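Local coordinates for glycine betaine, L-proline ABC transporter, glycine/betaine/L-proline-binding protein (ProX) (Borrelia burgdorferi, PDB 3TMG) that binds glycine betaine and probably delivers it, as the substrate-binding protein of an ABC-type uptake system, to the membrane-embedded transporter, at residues K36-K41 against Y225-H230; V257-V260 against I266-T269; Q100-P105 against E141-Y146. All coordinates share one frame; numbering follows the deposited sequence.

Interaction 1 (K36-K41 against Y225-H230); sequences KVVFEK and YYVFDH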
ATOM      1  N   LYS A  36     -14.065  -2.108  -6.362  1.00 15.64           N
ATOM      2  CA  LYS A  36     -14.754  -3.141  -7.098  1.00 16.20           C
ATOM      3  C   LYS A  36     -16.274  -3.129  -6.781  1.00 16.41           C
ATOM      4  O   LYS A  36     -17.117  -3.206  -7.680  1.00 17.05           O
ATOM      5  CB  LYS A  36     -14.146  -4.500  -6.759  1.00 16.08           C
ATOM      6  CG  LYS A  36     -14.778  -5.621  -7.567  1.00 17.84           C
ATOM      7  CD  LYS A  36     -14.040  -6.909  -7.229  1.00 18.10           C
ATOM      8  CE  LYS A  36     -15.025  -8.018  -7.202  1.00 20.07           C
ATOM      9  NZ  LYS A  36     -14.707  -8.934  -8.309  1.00 21.91           N
ATOM     10  N   VAL A  37     -16.605  -3.075  -5.499  1.00 15.93           N
ATOM     11  CA  VAL A  37     -18.010  -3.035  -5.034  1.00 16.79           C
ATOM     12  C   VAL A  37     -18.741  -1.787  -5.555  1.00 17.73           C
ATOM     13  O   VAL A  37     -19.856  -1.877  -6.057  1.00 18.83           O
ATOM     14  CB  VAL A  37     -18.075  -3.146  -3.490  1.00 16.29           C
ATOM     15  CG1 VAL A  37     -19.500  -2.921  -2.993  1.00 17.38           C
ATOM     16  CG2 VAL A  37     -17.584  -4.537  -3.072  1.00 15.69           C
ATOM     17  N   VAL A  38     -18.090  -0.631  -5.463  1.00 17.33           N
ATOM     18  CA  VAL A  38     -18.637   0.616  -5.998  1.00 18.49           C
ATOM     19  C   VAL A  38     -18.973   0.500  -7.507  1.00 19.59           C
ATOM     20  O   VAL A  38     -20.128   0.791  -7.915  1.00 20.44           O
ATOM     21  CB  VAL A  38     -17.661   1.773  -5.732  1.00 17.70           C
ATOM     22  CG1 VAL A  38     -18.143   3.026  -6.428  1.00 18.82           C
ATOM     23  CG2 VAL A  38     -17.518   1.985  -4.227  1.00 17.29           C
ATOM     24  N   PHE A  39     -18.008   0.033  -8.320  1.00 19.18           N
ATOM     25  CA  PHE A  39     -18.251  -0.146  -9.758  1.00 20.39           C
ATOM     26  C   PHE A  39     -19.354  -1.185 -10.054  1.00 21.77           C
ATOM     27  O   PHE A  39     -20.167  -0.998 -10.963  1.00 22.83           O
ATOM     28  CB  PHE A  39     -16.973  -0.488 -10.509  1.00 20.03           C
ATOM     29  CG  PHE A  39     -16.087   0.681 -10.772  1.00 20.02           C
ATOM     30  CD1 PHE A  39     -16.555   1.784 -11.485  1.00 21.15           C
ATOM     31  CD2 PHE A  39     -14.757   0.680 -10.353  1.00 19.19           C
ATOM     32  CE1 PHE A  39     -15.714   2.875 -11.735  1.00 21.26           C
ATOM     33  CE2 PHE A  39     -13.926   1.750 -10.613  1.00 19.33           C
ATOM     34  CZ  PHE A  39     -14.401   2.859 -11.303  1.00 19.60           C
ATOM     35  N   GLU A  40     -19.386  -2.282  -9.299  1.00 21.68           N
ATOM     36  CA  GLU A  40     -20.476  -3.248  -9.435  1.00 23.11           C
ATOM     37  C   GLU A  40     -21.841  -2.612  -9.207  1.00 24.59           C
ATOM     38  O   GLU A  40     -22.787  -2.889  -9.985  1.00 25.45           O
ATOM     39  CB  GLU A  40     -20.315  -4.447  -8.515  1.00 22.77           C
ATOM     40  CG  GLU A  40     -19.169  -5.358  -8.924  1.00 22.85           C
ATOM     41  CD  GLU A  40     -18.872  -6.457  -7.906  1.00 23.35           C
ATOM     42  OE1 GLU A  40     -19.358  -6.419  -6.756  1.00 23.47           O
ATOM     43  OE2 GLU A  40     -18.129  -7.386  -8.268  1.00 23.64           O
ATOM     44  N   LYS A  41     -21.960  -1.796  -8.158  1.00 23.75           N
ATOM     45  CA  LYS A  41     -23.244  -1.153  -7.872  1.00 25.66           C
ATOM     46  C   LYS A  41     -23.654  -0.166  -8.955  1.00 27.18           C
ATOM     47  O   LYS A  41     -24.860   0.044  -9.173  1.00 28.84           O
ATOM     48  CB  LYS A  41     -23.266  -0.520  -6.502  1.00 25.05           C
ATOM     49  CG  LYS A  41     -23.485  -1.562  -5.425  1.00 25.37           C
ATOM     50  CD  LYS A  41     -23.096  -1.020  -4.072  1.00 25.47           C
ATOM     51  CE  LYS A  41     -24.216  -0.151  -3.511  1.00 27.32           C
ATOM     52  NZ  LYS A  41     -25.541  -0.798  -3.755  1.00 28.97           N
ATOM     53  N   TYR A 225     -13.616   7.039 -15.130  1.00 22.02           N
ATOM     54  CA  TYR A 225     -12.643   8.104 -14.836  1.00 21.34           C
ATOM     55  C   TYR A 225     -13.042   8.921 -13.612  1.00 20.63           C
ATOM     56  O   TYR A 225     -12.213   9.161 -12.723  1.00 19.46           O
ATOM     57  CB  TYR A 225     -12.489   9.013 -16.057  1.00 22.98           C
ATOM     58  CG  TYR A 225     -11.501  10.135 -15.868  1.00 22.88           C
ATOM     59  CD1 TYR A 225     -11.894  11.344 -15.290  1.00 23.58           C
ATOM     60  CD2 TYR A 225     -10.167   9.985 -16.241  1.00 22.88           C
ATOM     61  CE1 TYR A 225     -10.978  12.386 -15.095  1.00 23.90           C
ATOM     62  CE2 TYR A 225      -9.249  11.020 -16.067  1.00 22.93           C
ATOM     63  CZ  TYR A 225      -9.657  12.224 -15.500  1.00 23.50           C
ATOM     64  OH  TYR A 225      -8.755  13.270 -15.294  1.00 24.15           O
ATOM     65  N   TYR A 226     -14.308   9.326 -13.560  1.00 21.19           N
ATOM     66  CA  TYR A 226     -14.825  10.142 -12.464  1.00 21.09           C
ATOM     67  C   TYR A 226     -14.633   9.442 -11.122  1.00 19.58           C
ATOM     68  O   TYR A 226     -14.178  10.068 -10.175  1.00 19.17           O
ATOM     69  CB  TYR A 226     -16.310  10.464 -12.725  1.00 22.78           C
ATOM     70  CG  TYR A 226     -16.983  11.358 -11.706  1.00 23.36           C
ATOM     71  CD1 TYR A 226     -17.255  10.890 -10.412  1.00 22.66           C
ATOM     72  CD2 TYR A 226     -17.381  12.679 -12.046  1.00 25.11           C
ATOM     73  CE1 TYR A 226     -17.876  11.699  -9.480  1.00 23.28           C
ATOM     74  CE2 TYR A 226     -18.022  13.489 -11.128  1.00 25.49           C
ATOM     75  CZ  TYR A 226     -18.282  12.989  -9.864  1.00 24.82           C
ATOM     76  OH  TYR A 226     -18.890  13.819  -8.947  1.00 25.95           O
ATOM     77  N   VAL A 227     -14.936   8.136 -11.038  1.00 18.85           N
ATOM     78  CA  VAL A 227     -14.756   7.418  -9.779  1.00 17.76           C
ATOM     79  C   VAL A 227     -13.266   7.384  -9.379  1.00 16.80           C
ATOM     80  O   VAL A 227     -12.915   7.688  -8.228  1.00 15.98           O
ATOM     81  CB  VAL A 227     -15.332   5.994  -9.844  1.00 17.59           C
ATOM     82  CG1 VAL A 227     -15.072   5.252  -8.552  1.00 16.79           C
ATOM     83  CG2 VAL A 227     -16.828   6.057 -10.152  1.00 18.93           C
ATOM     84  N   PHE A 228     -12.385   7.026 -10.315  1.00 17.00           N
ATOM     85  CA  PHE A 228     -10.953   7.072 -10.019  1.00 16.57           C
ATOM     86  C   PHE A 228     -10.515   8.478  -9.557  1.00 17.00           C
ATOM     87  O   PHE A 228      -9.674   8.624  -8.634  1.00 16.12           O
ATOM     88  CB  PHE A 228     -10.109   6.625 -11.233  1.00 17.15           C
ATOM     89  CG  PHE A 228     -10.111   5.113 -11.484  1.00 17.34           C
ATOM     90  CD1 PHE A 228      -9.596   4.227 -10.532  1.00 16.76           C
ATOM     91  CD2 PHE A 228     -10.583   4.593 -12.679  1.00 18.29           C
ATOM     92  CE1 PHE A 228      -9.572   2.844 -10.767  1.00 17.05           C
ATOM     93  CE2 PHE A 228     -10.577   3.204 -12.921  1.00 18.65           C
ATOM     94  CZ  PHE A 228     -10.051   2.332 -11.970  1.00 17.51           C
ATOM     95  N   ASP A 229     -11.088   9.500 -10.187  1.00 18.19           N
ATOM     96  CA  ASP A 229     -10.701  10.890  -9.905  1.00 19.15           C
ATOM     97  C   ASP A 229     -11.225  11.375  -8.535  1.00 19.02           C
ATOM     98  O   ASP A 229     -10.621  12.261  -7.922  1.00 20.56           O
ATOM     99  CB  ASP A 229     -11.223  11.777 -11.050  1.00 20.39           C
ATOM    100  CG  ASP A 229     -10.572  13.158 -11.093  1.00 21.28           C
ATOM    101  OD1 ASP A 229      -9.403  13.355 -10.691  1.00 20.99           O
ATOM    102  OD2 ASP A 229     -11.264  14.062 -11.541  1.00 22.70           O
ATOM    103  N   HIS A 230     -12.309  10.781  -8.035  1.00 18.71           N
ATOM    104  CA  HIS A 230     -12.936  11.209  -6.790  1.00 18.23           C
ATOM    105  C   HIS A 230     -12.689  10.328  -5.600  1.00 16.81           C
ATOM    106  O   HIS A 230     -12.947  10.738  -4.477  1.00 16.87           O
ATOM    107  CB  HIS A 230     -14.467  11.421  -6.982  1.00 19.43           C
ATOM    108  CG  HIS A 230     -14.808  12.623  -7.838  1.00 21.10           C
ATOM    109  ND1 HIS A 230     -14.744  12.594  -9.186  1.00 21.60           N
ATOM    110  CD2 HIS A 230     -15.230  13.915  -7.486  1.00 21.92           C
ATOM    111  CE1 HIS A 230     -15.109  13.814  -9.667  1.00 23.43           C
ATOM    112  NE2 HIS A 230     -15.399  14.605  -8.622  1.00 23.40           N
TER

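Interaction 2 (V257-V260 against I266-T269); sequences VEFV and IVKT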
ATOM      1  N   VAL A 257     -18.116  -5.175   0.597  1.00 17.03           N
ATOM      2  CA  VAL A 257     -19.548  -5.007   0.427  1.00 19.19           C
ATOM      3  C   VAL A 257     -20.139  -4.325   1.680  1.00 20.07           C
ATOM      4  O   VAL A 257     -20.867  -3.331   1.563  1.00 20.95           O
ATOM      5  CB  VAL A 257     -20.247  -6.349   0.117  1.00 19.74           C
ATOM      6  CG1 VAL A 257     -21.773  -6.187   0.175  1.00 21.21           C
ATOM      7  CG2 VAL A 257     -19.803  -6.853  -1.245  1.00 19.28           C
ATOM      8  N   GLU A 258     -19.834  -4.864   2.868  1.00 20.95           N
ATOM      9  CA  GLU A 258     -20.263  -4.258   4.147  1.00 22.57           C
ATOM     10  C   GLU A 258     -19.782  -2.797   4.299  1.00 20.77           C
ATOM     11  O   GLU A 258     -20.564  -1.930   4.695  1.00 20.53           O
ATOM     12  CB  GLU A 258     -19.802  -5.068   5.372  1.00 25.07           C
ATOM     13  CG  GLU A 258     -20.293  -6.504   5.386  1.00 31.78           C
ATOM     14  CD  GLU A 258     -19.805  -7.281   6.616  1.00 37.25           C
ATOM     15  OE1 GLU A 258     -19.705  -6.652   7.703  1.00 42.29           O
ATOM     16  OE2 GLU A 258     -19.522  -8.502   6.493  1.00 39.09           O
ATOM     17  N   PHE A 259     -18.518  -2.539   3.979  1.00 18.64           N
ATOM     18  CA  PHE A 259     -17.966  -1.159   4.059  1.00 18.25           C
ATOM     19  C   PHE A 259     -18.799  -0.158   3.240  1.00 18.36           C
ATOM     20  O   PHE A 259     -19.152   0.932   3.719  1.00 19.22           O
ATOM     21  CB  PHE A 259     -16.509  -1.134   3.579  1.00 17.10           C
ATOM     22  CG  PHE A 259     -15.922   0.232   3.563  1.00 16.55           C
ATOM     23  CD1 PHE A 259     -16.100   1.062   2.474  1.00 16.68           C
ATOM     24  CD2 PHE A 259     -15.158   0.676   4.628  1.00 16.20           C
ATOM     25  CE1 PHE A 259     -15.575   2.370   2.475  1.00 17.20           C
ATOM     26  CE2 PHE A 259     -14.586   1.957   4.615  1.00 16.32           C
ATOM     27  CZ  PHE A 259     -14.799   2.812   3.539  1.00 16.45           C
ATOM     28  N   VAL A 260     -19.131  -0.547   2.022  1.00 18.11           N
ATOM     29  CA  VAL A 260     -19.898   0.317   1.107  1.00 18.87           C
ATOM     30  C   VAL A 260     -21.330   0.586   1.634  1.00 20.52           C
ATOM     31  O   VAL A 260     -21.817   1.721   1.554  1.00 20.41           O
ATOM     32  CB  VAL A 260     -19.878  -0.258  -0.334  1.00 18.78           C
ATOM     33  CG1 VAL A 260     -20.920   0.431  -1.237  1.00 19.55           C
ATOM     34  CG2 VAL A 260     -18.479  -0.107  -0.935  1.00 17.14           C
ATOM     35  N   ILE A 266     -20.039   8.855   2.254  1.00 27.53           N
ATOM     36  CA  ILE A 266     -18.692   9.036   1.691  1.00 27.12           C
ATOM     37  C   ILE A 266     -18.635   8.402   0.286  1.00 25.63           C
ATOM     38  O   ILE A 266     -18.068   8.989  -0.660  1.00 25.75           O
ATOM     39  CB  ILE A 266     -17.576   8.472   2.612  1.00 27.66           C
ATOM     40  CG1 ILE A 266     -17.509   9.274   3.931  1.00 30.16           C
ATOM     41  CG2 ILE A 266     -16.216   8.503   1.917  1.00 27.28           C
ATOM     42  CD1 ILE A 266     -17.221  10.759   3.774  1.00 33.48           C
ATOM     43  N   VAL A 267     -19.193   7.203   0.149  1.00 23.92           N
ATOM     44  CA  VAL A 267     -19.082   6.491  -1.130  1.00 22.78           C
ATOM     45  C   VAL A 267     -19.760   7.294  -2.205  1.00 24.07           C
ATOM     46  O   VAL A 267     -19.232   7.417  -3.330  1.00 23.66           O
ATOM     47  CB  VAL A 267     -19.624   5.047  -1.065  1.00 22.41           C
ATOM     48  CG1 VAL A 267     -19.755   4.452  -2.463  1.00 21.73           C
ATOM     49  CG2 VAL A 267     -18.699   4.188  -0.182  1.00 20.22           C
ATOM     50  N   LYS A 268     -20.925   7.862  -1.845  1.00 25.44           N
ATOM     51  CA  LYS A 268     -21.650   8.774  -2.709  1.00 26.47           C
ATOM     52  C   LYS A 268     -20.790   9.877  -3.290  1.00 25.26           C
ATOM     53  O   LYS A 268     -20.957  10.234  -4.445  1.00 25.76           O
ATOM     54  CB  LYS A 268     -22.868   9.378  -1.997  1.00 28.67           C
ATOM     55  CG  LYS A 268     -24.077   8.465  -1.963  1.00 30.35           C
ATOM     56  CD  LYS A 268     -25.263   9.283  -1.469  1.00 33.50           C
ATOM     57  CE  LYS A 268     -26.363   8.360  -0.999  1.00 35.44           C
ATOM     58  NZ  LYS A 268     -27.395   9.190  -0.313  1.00 36.62           N
ATOM     59  N   THR A 269     -19.888  10.424  -2.496  1.00 24.35           N
ATOM     60  CA  THR A 269     -19.012  11.476  -2.997  1.00 24.60           C
ATOM     61  C   THR A 269     -18.086  11.027  -4.126  1.00 23.15           C
ATOM     62  O   THR A 269     -17.516  11.862  -4.834  1.00 23.70           O
ATOM     63  CB  THR A 269     -18.181  12.182  -1.887  1.00 24.36           C
ATOM     64  OG1 THR A 269     -17.121  11.335  -1.425  1.00 23.11           O
ATOM     65  CG2 THR A 269     -19.077  12.650  -0.730  1.00 25.66           C
TER

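Interaction 3 (Q100-P105 against E141-Y146); sequences QGFVVP and EQALNY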
ATOM      1  N   GLN A 100       7.051   5.291   5.216  1.00 12.09           N
ATOM      2  CA  GLN A 100       7.680   3.964   5.195  1.00 11.95           C
ATOM      3  C   GLN A 100       9.021   4.107   5.902  1.00 12.00           C
ATOM      4  O   GLN A 100       9.592   5.196   5.954  1.00 11.69           O
ATOM      5  CB  GLN A 100       7.859   3.436   3.741  1.00 12.68           C
ATOM      6  CG  GLN A 100       8.579   4.451   2.826  1.00 14.57           C
ATOM      7  CD  GLN A 100       9.144   3.882   1.528  1.00 16.16           C
ATOM      8  OE1 GLN A 100       8.781   2.776   1.087  1.00 16.85           O
ATOM      9  NE2 GLN A 100      10.019   4.669   0.866  1.00 16.29           N
ATOM     10  N   GLY A 101       9.489   3.026   6.527  1.00 11.83           N
ATOM     11  CA  GLY A 101      10.782   3.118   7.207  1.00 12.58           C
ATOM     12  C   GLY A 101      11.150   1.819   7.924  1.00 12.80           C
ATOM     13  O   GLY A 101      10.473   0.794   7.760  1.00 12.32           O
ATOM     14  N   PHE A 102      12.260   1.885   8.659  1.00 13.38           N
ATOM     15  CA  PHE A 102      12.830   0.773   9.367  1.00 14.02           C
ATOM     16  C   PHE A 102      12.114   0.753  10.723  1.00 13.92           C
ATOM     17  O   PHE A 102      12.002   1.784  11.407  1.00 13.93           O
ATOM     18  CB  PHE A 102      14.323   1.053   9.600  1.00 15.21           C
ATOM     19  CG  PHE A 102      15.235   0.818   8.399  1.00 15.70           C
ATOM     20  CD1 PHE A 102      14.894   1.194   7.113  1.00 15.46           C
ATOM     21  CD2 PHE A 102      16.482   0.233   8.610  1.00 16.87           C
ATOM     22  CE1 PHE A 102      15.776   1.011   6.045  1.00 16.12           C
ATOM     23  CE2 PHE A 102      17.364   0.019   7.553  1.00 17.62           C
ATOM     24  CZ  PHE A 102      17.021   0.425   6.261  1.00 16.91           C
ATOM     25  N   VAL A 103      11.643  -0.420  11.113  1.00 14.16           N
ATOM     26  CA  VAL A 103      10.843  -0.574  12.307  1.00 14.38           C
ATOM     27  C   VAL A 103      11.396  -1.664  13.198  1.00 15.43           C
ATOM     28  O   VAL A 103      11.803  -2.750  12.732  1.00 15.53           O
ATOM     29  CB  VAL A 103       9.376  -0.913  11.919  1.00 13.63           C
ATOM     30  CG1 VAL A 103       8.558  -1.365  13.124  1.00 13.98           C
ATOM     31  CG2 VAL A 103       8.724   0.304  11.249  1.00 12.75           C
ATOM     32  N   VAL A 104      11.445  -1.358  14.492  1.00 16.45           N
ATOM     33  CA  VAL A 104      11.822  -2.328  15.515  1.00 17.59           C
ATOM     34  C   VAL A 104      10.764  -2.281  16.633  1.00 18.25           C
ATOM     35  O   VAL A 104      10.096  -1.278  16.782  1.00 17.77           O
ATOM     36  CB  VAL A 104      13.216  -2.000  16.112  1.00 18.57           C
ATOM     37  CG1 VAL A 104      14.316  -2.117  15.024  1.00 18.24           C
ATOM     38  CG2 VAL A 104      13.201  -0.620  16.781  1.00 18.48           C
ATOM     39  N   PRO A 105      10.647  -3.358  17.441  1.00 19.79           N
ATOM     40  CA  PRO A 105       9.874  -3.314  18.675  1.00 20.71           C
ATOM     41  C   PRO A 105      10.418  -2.201  19.539  1.00 21.69           C
ATOM     42  O   PRO A 105      11.636  -1.945  19.551  1.00 22.65           O
ATOM     43  CB  PRO A 105      10.182  -4.672  19.321  1.00 21.82           C
ATOM     44  CG  PRO A 105      10.450  -5.565  18.156  1.00 21.36           C
ATOM     45  CD  PRO A 105      11.252  -4.691  17.229  1.00 20.26           C
ATOM     46  N   GLU A 141      16.441  -1.551   0.508  1.00 19.52           N
ATOM     47  CA  GLU A 141      17.762  -2.000   0.057  1.00 22.02           C
ATOM     48  C   GLU A 141      18.664  -0.797  -0.247  1.00 22.75           C
ATOM     49  O   GLU A 141      19.871  -0.808   0.059  1.00 23.50           O
ATOM     50  CB  GLU A 141      17.623  -2.893  -1.175  1.00 24.80           C
ATOM     51  CG  GLU A 141      18.941  -3.453  -1.661  1.00 29.42           C
ATOM     52  CD  GLU A 141      18.807  -4.070  -3.033  1.00 33.54           C
ATOM     53  OE1 GLU A 141      17.750  -3.893  -3.672  1.00 37.42           O
ATOM     54  OE2 GLU A 141      19.759  -4.754  -3.466  1.00 39.78           O
ATOM     55  N   GLN A 142      18.091   0.258  -0.839  1.00 22.23           N
ATOM     56  CA  GLN A 142      18.889   1.460  -1.116  1.00 23.40           C
ATOM     57  C   GLN A 142      19.351   2.135   0.202  1.00 22.92           C
ATOM     58  O   GLN A 142      20.502   2.596   0.296  1.00 23.80           O
ATOM     59  CB  GLN A 142      18.099   2.432  -2.015  1.00 24.16           C
ATOM     60  CG  GLN A 142      17.867   1.849  -3.422  1.00 25.05           C
ATOM     61  CD  GLN A 142      16.906   2.655  -4.294  1.00 25.83           C
ATOM     62  OE1 GLN A 142      16.050   3.377  -3.807  1.00 24.36           O
ATOM     63  NE2 GLN A 142      17.049   2.512  -5.605  1.00 27.20           N
ATOM     64  N   ALA A 143      18.471   2.173   1.215  1.00 21.06           N
ATOM     65  CA  ALA A 143      18.828   2.695   2.556  1.00 20.26           C
ATOM     66  C   ALA A 143      19.924   1.869   3.273  1.00 21.25           C
ATOM     67  O   ALA A 143      20.878   2.428   3.857  1.00 21.51           O
ATOM     68  CB  ALA A 143      17.576   2.794   3.437  1.00 18.30           C
ATOM     69  N   LEU A 144      19.809   0.540   3.192  1.00 21.18           N
ATOM     70  CA  LEU A 144      20.852  -0.337   3.753  1.00 22.27           C
ATOM     71  C   LEU A 144      22.184  -0.047   3.116  1.00 23.26           C
ATOM     72  O   LEU A 144      23.179   0.071   3.822  1.00 23.52           O
ATOM     73  CB  LEU A 144      20.520  -1.819   3.614  1.00 22.64           C
ATOM     74  CG  LEU A 144      19.414  -2.290   4.552  1.00 22.46           C
ATOM     75  CD1 LEU A 144      18.960  -3.706   4.174  1.00 23.19           C
ATOM     76  CD2 LEU A 144      19.812  -2.212   6.033  1.00 22.31           C
ATOM     77  N   ASN A 145      22.198   0.142   1.804  1.00 23.87           N
ATOM     78  CA  ASN A 145      23.446   0.504   1.119  1.00 25.95           C
ATOM     79  C   ASN A 145      23.973   1.855   1.553  1.00 25.18           C
ATOM     80  O   ASN A 145      25.145   2.008   1.850  1.00 26.25           O
ATOM     81  CB  ASN A 145      23.251   0.511  -0.393  1.00 28.25           C
ATOM     82  CG  ASN A 145      22.977  -0.858  -0.944  1.00 31.91           C
ATOM     83  OD1 ASN A 145      23.650  -1.836  -0.589  1.00 37.34           O
ATOM     84  ND2 ASN A 145      22.017  -0.948  -1.852  1.00 33.67           N
ATOM     85  N   TYR A 146      23.100   2.842   1.543  1.00 23.47           N
ATOM     86  CA  TYR A 146      23.462   4.215   1.852  1.00 23.48           C
ATOM     87  C   TYR A 146      24.082   4.359   3.238  1.00 23.69           C
ATOM     88  O   TYR A 146      25.074   5.092   3.438  1.00 25.24           O
ATOM     89  CB  TYR A 146      22.178   5.087   1.805  1.00 22.10           C
ATOM     90  CG  TYR A 146      22.471   6.547   2.049  1.00 22.44           C
ATOM     91  CD1 TYR A 146      22.901   7.375   1.006  1.00 23.39           C
ATOM     92  CD2 TYR A 146      22.352   7.084   3.313  1.00 22.26           C
ATOM     93  CE1 TYR A 146      23.223   8.716   1.243  1.00 24.26           C
ATOM     94  CE2 TYR A 146      22.645   8.414   3.558  1.00 22.76           C
ATOM     95  CZ  TYR A 146      23.071   9.224   2.529  1.00 23.96           C
ATOM     96  OH  TYR A 146      23.366  10.546   2.811  1.00 25.01           O
TER

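Interaction 1 (K36-K41 against Y225-H230)
One face of the F228 ring is met by the F39 ring, whose CZ stands 4.2 Å above the plane, offset toward the rim. F39 is itself approached obliquely, by F228 CZ and by V227 CB. The two phenyl planes are inclined at 55° with centroids 5.6 Å apart, and the side chains cross at about a right angle. V227 comes from the opposite direction and reaches the F39 ring obliquely: its CB lies 3.6 Å from F39 CZ. With chi1 at 177° the valine holds CG1 anti to the backbone N, which turns CG1 to CZ and CG2 to CE1 of F39. Here helix 26-41 and helix 222-230, far apart in sequence, run roughly antiparallel within the periplasmic-binding-protein fold of the family; the axes of 36-41 and 225-230 approach to 11.6 Å at 146°. V18 and I20 of strand 16-22 touch both phenylalanine side chains. At the margin V38 CG1 reaches V227 CG1 at 4.3 Å. Beyond the interface H230 CE1 lies over the centre of the Y226 ring, 3.1 Å above its plane, and H230 ND1 donates to the Y226 carbonyl oxygen at 2.8 Å, the oxygen lying near the imidazole plane.

Interaction 2 (V257-V260 against I266-T269)
V267 carries nearly all that helix 264-268 contributes here, meeting V260 and F259 of helix 252-262, the helix directly before it: two consecutive helices with a kink between them. The contact is local, with only five residues between the segments; the chain bends sharply after helix 252-262. In sequence order, I266 comes first. Its CB points toward the other helix but the end of its side chain leads away, to L237 of helix 235-247. At V267 the two methyls divide the work. CG2 lies 4.3 Å from V260 CA, close to the backbone of helix 252-262, and also comes obliquely to the F259 ring, 4.5 Å from CE1. CG1 instead meets V260 CG1, at 4.4 Å. A chi1 of 168° sets CG1 anti to the backbone N, turning one methyl to V260 CG1 and the other to its CA. F279, from the chain's last residues, touches V260 and V267 as well as K268. The lysine directs its ammonium group into salt bridges with E265 and D280. T269 then turns its hydroxyl back to the chain before it: OG1 donates to the I266 carbonyl oxygen at 2.6 Å, on a lone pair in the carbonyl plane.

Interaction 3 (Q100-P105 against E141-Y146)
F102 reaches from its strand into the side of helix 135-146, where A143 and L144 receive the far rim of its ring. A143 CB approaches obliquely, 3.6 Å from F102 CE1 and 3.7 Å from CZ. L144 comes to the edge, its CD2 near the ring plane and 3.6 Å from F102 CE2. Two successive helix residues hold the ring at its opposite CE atoms, with F102 CZ between them, 3.8 Å from L144 CD2. The leucine manages this although its CB does not point at the strand: CG anti to the carbonyl carbon (chi1 -73°) swings the branch over, and with CD1 extended (chi2 169°) the other methyl, CD2, meets the ring. The small methyl of A143, by contrast, faces the strand directly. M127, on strand 126-128, touches both F102 and L144. Two residues before F102, Q100 takes a hydrogen bond between its OE1 and the hydroxyl OG1 of T136, a glycine betaine-binding residue on the same helix, while its NE2 bonds to the M203 carbonyl. This ties strand to helix beside the ligand pocket too. Backbone bonds from G101 to L181 and from V103 to V179 set strand 88-105 beside strand 179-183. V104 pairs with K194 of strand 193-195 and F102 with L196 just beyond it; helix 135-146 lies against strand 88-105, which is bonded to both.

How the interactions relate
Interactions 1 and 2 form one continuous patch, their centres 10 Å apart, and share the end of helix 26-41: 36-41 meets helix 222-230 through F39 and V38, and its valines also reach helices 252-262 and 264-268. V37 CG1 lies 3.6 Å from V260 CG2, and V38 CG2 lies 3.8 Å from V267 CG1. Interaction 3 belongs to the opposite side of the chain's centre, its centre about 35 Å from that of interaction 1. It is the closer to the ligand, without touching it: the F102 side chain is about 12 Å from bound glycine betaine and about 8 Å from the T136 side chain, whereas interactions 1 and 2 lie away from the pocket.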